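Local coordinates for protein acetylxylan esterase / glucomannan deacetylase (Cellvibrio japonicus, PDB 2WAA) that removes acetyl groups from acetylated xylan and glucomannan during the degradation of plant cell wall polysaccharides, at residues T45-S59 with Q111-L125. Numbering follows the deposited sequence.
Sequences TIVAGSRLTAEMQSS and QVTLKQLTLTGTQFL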
loop_
_atom_site.group_PDB
_atom_site.type_symbol
_atom_site.label_atom_id
_atom_site.label_comp_id
_atom_site.label_asym_id
_atom_site.label_seq_id
_atom_site.Cartn_x
_atom_site.Cartn_y
_atom_site.Cartn_z
ATOM N N THR A 45 -3.438 -13.053 -12.293
ATOM C CA THR A 45 -3.874 -14.363 -12.775
ATOM C C THR A 45 -3.080 -14.606 -14.069
ATOM O O THR A 45 -2.659 -13.663 -14.763
ATOM C CB THR A 45 -5.406 -14.422 -13.037
ATOM O OG1 THR A 45 -5.768 -15.696 -13.576
ATOM C CG2 THR A 45 -5.843 -13.362 -14.078
ATOM N N ILE A 46 -2.892 -15.878 -14.393
ATOM C CA ILE A 46 -2.262 -16.234 -15.690
ATOM C C ILE A 46 -3.307 -17.126 -16.368
ATOM O O ILE A 46 -3.897 -17.998 -15.722
ATOM C CB ILE A 46 -0.993 -17.036 -15.485
ATOM C CG1 ILE A 46 0.099 -16.175 -14.818
ATOM C CG2 ILE A 46 -0.424 -17.473 -16.813
ATOM C CD1 ILE A 46 1.085 -16.988 -14.041
ATOM N N VAL A 47 -3.601 -16.868 -17.627
ATOM C CA VAL A 47 -4.708 -17.581 -18.285
ATOM C C VAL A 47 -4.325 -18.058 -19.671
ATOM O O VAL A 47 -3.388 -17.537 -20.261
ATOM C CB VAL A 47 -5.959 -16.664 -18.470
ATOM C CG1 VAL A 47 -6.560 -16.299 -17.095
ATOM C CG2 VAL A 47 -5.639 -15.381 -19.302
ATOM N N ALA A 48 -5.074 -19.013 -20.203
ATOM C CA ALA A 48 -4.902 -19.421 -21.626
ATOM C C ALA A 48 -6.222 -19.057 -22.292
ATOM O O ALA A 48 -7.247 -19.654 -21.986
ATOM C CB ALA A 48 -4.610 -20.932 -21.726
ATOM N N GLY A 49 -6.217 -18.042 -23.149
ATOM C CA GLY A 49 -7.429 -17.591 -23.807
ATOM C C GLY A 49 -7.270 -16.309 -24.597
ATOM O O GLY A 49 -6.165 -15.753 -24.706
ATOM N N SER A 50 -8.384 -15.820 -25.138
ATOM C CA SER A 50 -8.397 -14.683 -26.049
ATOM C C SER A 50 -9.012 -13.411 -25.442
ATOM O O SER A 50 -8.824 -12.340 -25.993
ATOM C CB SER A 50 -9.172 -15.061 -27.334
ATOM O OG SER A 50 -10.570 -15.330 -27.029
ATOM N N ARG A 51 -9.781 -13.533 -24.356
ATOM C CA ARG A 51 -10.402 -12.355 -23.760
ATOM C C ARG A 51 -10.605 -12.606 -22.273
ATOM O O ARG A 51 -10.913 -13.748 -21.838
ATOM C CB ARG A 51 -11.767 -12.019 -24.429
ATOM C CG ARG A 51 -12.358 -10.683 -23.988
ATOM C CD ARG A 51 -13.643 -10.298 -24.786
ATOM N NE ARG A 51 -13.991 -8.911 -24.513
ATOM C CZ ARG A 51 -15.162 -8.521 -24.022
ATOM N NH1 ARG A 51 -16.119 -9.410 -23.801
ATOM N NH2 ARG A 51 -15.381 -7.238 -23.750
ATOM N N LEU A 52 -10.394 -11.557 -21.480
ATOM C CA LEU A 52 -10.636 -11.641 -20.034
ATOM C C LEU A 52 -11.311 -10.356 -19.577
ATOM O O LEU A 52 -10.871 -9.237 -19.926
ATOM C CB LEU A 52 -9.329 -11.885 -19.275
ATOM C CG LEU A 52 -9.468 -12.105 -17.748
ATOM C CD1 LEU A 52 -10.131 -13.471 -17.432
ATOM C CD2 LEU A 52 -8.050 -12.019 -17.106
ATOM N N THR A 53 -12.435 -10.499 -18.859
ATOM C CA THR A 53 -13.157 -9.348 -18.331
ATOM C C THR A 53 -13.335 -9.523 -16.827
ATOM O O THR A 53 -13.308 -10.640 -16.313
ATOM C CB THR A 53 -14.575 -9.096 -18.976
ATOM O OG1 THR A 53 -15.457 -10.186 -18.641
ATOM C CG2 THR A 53 -14.473 -8.961 -20.501
ATOM N N ALA A 54 -13.548 -8.408 -16.143
ATOM C CA ALA A 54 -13.820 -8.430 -14.708
ATOM C C ALA A 54 -15.047 -7.587 -14.391
ATOM O O ALA A 54 -15.245 -6.530 -14.993
ATOM C CB ALA A 54 -12.636 -7.845 -14.003
ATOM N N GLU A 55 -15.837 -8.027 -13.415
ATOM C CA GLU A 55 -16.944 -7.210 -12.915
ATOM C C GLU A 55 -16.408 -6.403 -11.718
ATOM O O GLU A 55 -15.990 -7.011 -10.702
ATOM C CB GLU A 55 -18.081 -8.112 -12.451
ATOM C CG GLU A 55 -18.737 -8.862 -13.631
ATOM C CD GLU A 55 -19.199 -7.923 -14.722
ATOM O OE1 GLU A 55 -19.892 -6.941 -14.402
ATOM O OE2 GLU A 55 -18.921 -8.200 -15.908
ATOM N N MET A 56 -16.394 -5.086 -11.831
ATOM C CA MET A 56 -15.825 -4.259 -10.776
ATOM C C MET A 56 -16.733 -3.095 -10.457
ATOM O O MET A 56 -17.635 -2.772 -11.222
ATOM C CB MET A 56 -14.441 -3.723 -11.185
ATOM C CG MET A 56 -13.526 -4.836 -11.667
ATOM S SD MET A 56 -11.834 -4.268 -11.888
ATOM C CE MET A 56 -11.299 -4.170 -10.169
ATOM N N GLN A 57 -16.486 -2.467 -9.307
ATOM C CA GLN A 57 -17.261 -1.289 -8.874
ATOM C C GLN A 57 -16.424 -0.591 -7.806
ATOM O O GLN A 57 -15.629 -1.268 -7.137
ATOM C CB GLN A 57 -18.633 -1.722 -8.318
ATOM C CG GLN A 57 -18.594 -2.709 -7.180
ATOM C CD GLN A 57 -20.005 -3.070 -6.587
ATOM O OE1 GLN A 57 -21.056 -2.650 -7.084
ATOM N NE2 GLN A 57 -19.999 -3.858 -5.527
ATOM N N SER A 58 -16.614 0.712 -7.598
ATOM C CA SER A 58 -15.981 1.378 -6.455
ATOM C C SER A 58 -17.092 2.041 -5.621
ATOM O O SER A 58 -18.209 2.226 -6.125
ATOM C CB SER A 58 -14.950 2.400 -6.902
ATOM O OG SER A 58 -15.585 3.535 -7.470
ATOM N N SER A 59 -16.834 2.369 -4.366
ATOM C CA SER A 59 -17.935 2.825 -3.527
ATOM C C SER A 59 -18.401 4.218 -3.868
ATOM O O SER A 59 -19.600 4.525 -3.675
ATOM C CB SER A 59 -17.569 2.776 -2.052
ATOM O OG SER A 59 -16.382 3.503 -1.880
ATOM N N GLN A 111 -13.672 2.316 -1.640
ATOM C CA GLN A 111 -13.202 0.937 -1.675
ATOM C C GLN A 111 -13.637 0.351 -3.004
ATOM O O GLN A 111 -14.685 0.740 -3.575
ATOM C CB GLN A 111 -13.769 0.114 -0.512
ATOM C CG GLN A 111 -13.038 0.369 0.796
ATOM C CD GLN A 111 -13.515 1.614 1.440
ATOM O OE1 GLN A 111 -14.712 1.936 1.335
ATOM N NE2 GLN A 111 -12.608 2.343 2.140
ATOM N N VAL A 112 -12.807 -0.544 -3.533
ATOM C CA VAL A 112 -13.087 -1.161 -4.838
ATOM C C VAL A 112 -13.461 -2.604 -4.608
ATOM O O VAL A 112 -12.893 -3.244 -3.731
ATOM C CB VAL A 112 -11.832 -1.118 -5.704
ATOM C CG1 VAL A 112 -11.968 -2.055 -6.969
ATOM C CG2 VAL A 112 -11.512 0.336 -6.123
ATOM N N THR A 113 -14.393 -3.139 -5.409
ATOM C CA THR A 113 -14.764 -4.545 -5.288
ATOM C C THR A 113 -14.532 -5.206 -6.654
ATOM O O THR A 113 -14.930 -4.663 -7.690
ATOM C CB THR A 113 -16.259 -4.660 -4.910
ATOM O OG1 THR A 113 -16.442 -4.096 -3.605
ATOM C CG2 THR A 113 -16.752 -6.165 -4.967
ATOM N N LEU A 114 -13.867 -6.357 -6.642
ATOM C CA LEU A 114 -13.769 -7.189 -7.823
ATOM C C LEU A 114 -14.700 -8.336 -7.515
ATOM O O LEU A 114 -14.536 -9.002 -6.483
ATOM C CB LEU A 114 -12.342 -7.723 -7.980
ATOM C CG LEU A 114 -12.252 -8.829 -9.034
ATOM C CD1 LEU A 114 -12.665 -8.301 -10.389
ATOM C CD2 LEU A 114 -10.800 -9.391 -9.051
ATOM N N LYS A 115 -15.694 -8.580 -8.371
ATOM C CA LYS A 115 -16.668 -9.668 -8.076
ATOM C C LYS A 115 -16.302 -11.010 -8.716
ATOM O O LYS A 115 -16.351 -12.065 -8.069
ATOM C CB LYS A 115 -18.077 -9.274 -8.544
ATOM C CG LYS A 115 -18.554 -8.036 -7.823
ATOM C CD LYS A 115 -20.052 -7.775 -8.080
ATOM C CE LYS A 115 -20.560 -6.622 -7.193
ATOM N NZ LYS A 115 -22.002 -6.313 -7.473
ATOM N N GLN A 116 -15.955 -10.961 -9.999
ATOM C CA GLN A 116 -15.695 -12.234 -10.728
ATOM C C GLN A 116 -14.992 -11.900 -12.031
ATOM O O GLN A 116 -14.986 -10.735 -12.443
ATOM C CB GLN A 116 -17.010 -13.051 -10.938
ATOM C CG GLN A 116 -18.125 -12.250 -11.446
ATOM C CD GLN A 116 -19.525 -12.993 -11.513
ATOM O OE1 GLN A 116 -20.436 -12.454 -12.119
ATOM N NE2 GLN A 116 -19.676 -14.157 -10.889
ATOM N N LEU A 117 -14.327 -12.890 -12.626
ATOM C CA LEU A 117 -13.607 -12.730 -13.898
ATOM C C LEU A 117 -14.169 -13.753 -14.865
ATOM O O LEU A 117 -14.403 -14.916 -14.456
ATOM C CB LEU A 117 -12.123 -13.075 -13.705
ATOM C CG LEU A 117 -11.201 -12.267 -12.799
ATOM C CD1 LEU A 117 -9.758 -12.841 -12.840
ATOM C CD2 LEU A 117 -11.228 -10.784 -13.238
ATOM N N THR A 118 -14.328 -13.356 -16.129
ATOM C CA THR A 118 -14.778 -14.278 -17.171
ATOM C C THR A 118 -13.679 -14.373 -18.260
ATOM O O THR A 118 -13.330 -13.373 -18.885
ATOM C CB THR A 118 -16.072 -13.824 -17.820
ATOM O OG1 THR A 118 -17.143 -13.865 -16.860
ATOM C CG2 THR A 118 -16.415 -14.776 -19.037
ATOM N N LEU A 119 -13.167 -15.589 -18.464
ATOM C CA LEU A 119 -12.151 -15.874 -19.472
ATOM C C LEU A 119 -12.849 -16.513 -20.653
ATOM O O LEU A 119 -13.601 -17.502 -20.476
ATOM C CB LEU A 119 -11.166 -16.914 -18.917
ATOM C CG LEU A 119 -10.107 -17.436 -19.934
ATOM C CD1 LEU A 119 -9.154 -16.314 -20.327
ATOM C CD2 LEU A 119 -9.275 -18.654 -19.342
ATOM N N THR A 120 -12.567 -15.997 -21.840
ATOM C CA THR A 120 -13.004 -16.650 -23.066
ATOM C C THR A 120 -11.768 -17.414 -23.511
ATOM O O THR A 120 -10.701 -16.804 -23.759
ATOM C CB THR A 120 -13.441 -15.638 -24.113
ATOM O OG1 THR A 120 -14.567 -14.916 -23.626
ATOM C CG2 THR A 120 -13.858 -16.358 -25.428
ATOM N N GLY A 121 -11.848 -18.739 -23.586
ATOM C CA GLY A 121 -10.603 -19.490 -23.835
ATOM C C GLY A 121 -10.672 -20.844 -23.242
ATOM O O GLY A 121 -11.720 -21.459 -23.246
ATOM N N THR A 122 -9.555 -21.324 -22.727
ATOM C CA THR A 122 -9.538 -22.694 -22.256
ATOM C C THR A 122 -9.548 -22.807 -20.740
ATOM O O THR A 122 -10.410 -23.496 -20.168
ATOM C CB THR A 122 -8.383 -23.487 -22.899
ATOM O OG1 THR A 122 -7.166 -22.790 -22.714
ATOM C CG2 THR A 122 -8.633 -23.662 -24.398
ATOM N N GLN A 123 -8.617 -22.131 -20.078
ATOM C CA GLN A 123 -8.505 -22.282 -18.629
ATOM C C GLN A 123 -7.700 -21.186 -17.920
ATOM O O GLN A 123 -6.814 -20.542 -18.516
ATOM C CB GLN A 123 -7.842 -23.613 -18.307
ATOM C CG GLN A 123 -6.367 -23.610 -18.695
ATOM C CD GLN A 123 -5.687 -24.932 -18.409
ATOM O OE1 GLN A 123 -5.769 -25.458 -17.299
ATOM N NE2 GLN A 123 -4.989 -25.466 -19.399
ATOM N N PHE A 124 -8.011 -20.997 -16.642
ATOM C CA PHE A 124 -7.129 -20.239 -15.790
ATOM C C PHE A 124 -5.981 -21.206 -15.421
ATOM O O PHE A 124 -6.228 -22.340 -14.957
ATOM C CB PHE A 124 -7.872 -19.826 -14.515
ATOM C CG PHE A 124 -8.880 -18.764 -14.739
ATOM C CD1 PHE A 124 -8.517 -17.434 -14.560
ATOM C CD2 PHE A 124 -10.177 -19.073 -15.174
ATOM C CE1 PHE A 124 -9.426 -16.417 -14.795
ATOM C CE2 PHE A 124 -11.108 -18.075 -15.397
ATOM C CZ PHE A 124 -10.756 -16.744 -15.213
ATOM N N LEU A 125 -4.746 -20.739 -15.559
ATOM C CA LEU A 125 -3.578 -21.510 -15.112
ATOM C C LEU A 125 -3.332 -21.282 -13.600
ATOM O O LEU A 125 -4.037 -20.475 -13.009
ATOM C CB LEU A 125 -2.397 -21.122 -15.996
ATOM C CG LEU A 125 -2.643 -21.447 -17.498
ATOM C CD1 LEU A 125 -1.535 -20.856 -18.324
ATOM C CD2 LEU A 125 -2.684 -22.945 -17.714
HETATM O O HOH W 1 -4.080 -17.796 -12.466
HETATM O O HOH W 2 -22.979 -4.517 -5.631
HETATM O O HOH W 3 -16.247 4.208 0.820
#
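The carbonyl oxygen A48 O takes the backbone N-H of T122 at 2.9 Å and, weakly, that of Q123. T122 and Q123 thus face one residue, a classic beta bulge. A second one follows: T120 O accepts S50 N at 2.9 Å and, weakly, R51 N. Between the bulges G49 and G121 form a non-hydrogen-bonded pair, their CA atoms 3.7 Å apart; neither has a CB to block this approach. Here both segments turn the corner from one antiparallel sheet to the other in the N-terminal beta-sandwich of this CE2 esterase, away from the catalytic residues. Beyond the corner, strands 51-58 and 112-119 run antiparallel, their axes at 165°.

Their inward face is largely apolar and meets T45, V47 and F124 from the other sheet. L119 slides past V47 in the opposite direction, bringing CD1 3.7 Å from V47 CB. Its CD2 lies over one face of the F124 ring, toward the rim, while T45 OG1 sits at the ring edge. With V47 CG1 anti to its carbonyl carbon (chi1 -66°), that methyl meets F124 CD1 obliquely. L52 CD1 approaches CZ of the same ring obliquely. Further along, L114 CD1 touches A54 CB at 3.6 Å.

The outer face is polar. T53 and T118 lie side by side, and T118 OG1 is hydrogen-bonded to T12 OG1. E55 and Q116 touch through their CG atoms; their carboxylate and amide planes stand 85° apart, with E55 held by T85 and Q83. R51 forms a salt bridge with E87; T53 CG2 lies over the centre of one guanidinium face. K115 NZ is hydrogen-bonded to Q83 OE1, and in the modelled conformer a water joins it to Q57 OE1. At the far end, Q111 N donates to S59 OG at 3.0 Å. In its modelled conformer, Q111 OE1 reaches that hydroxyl through another water, and NE2 bonds N107 OD1.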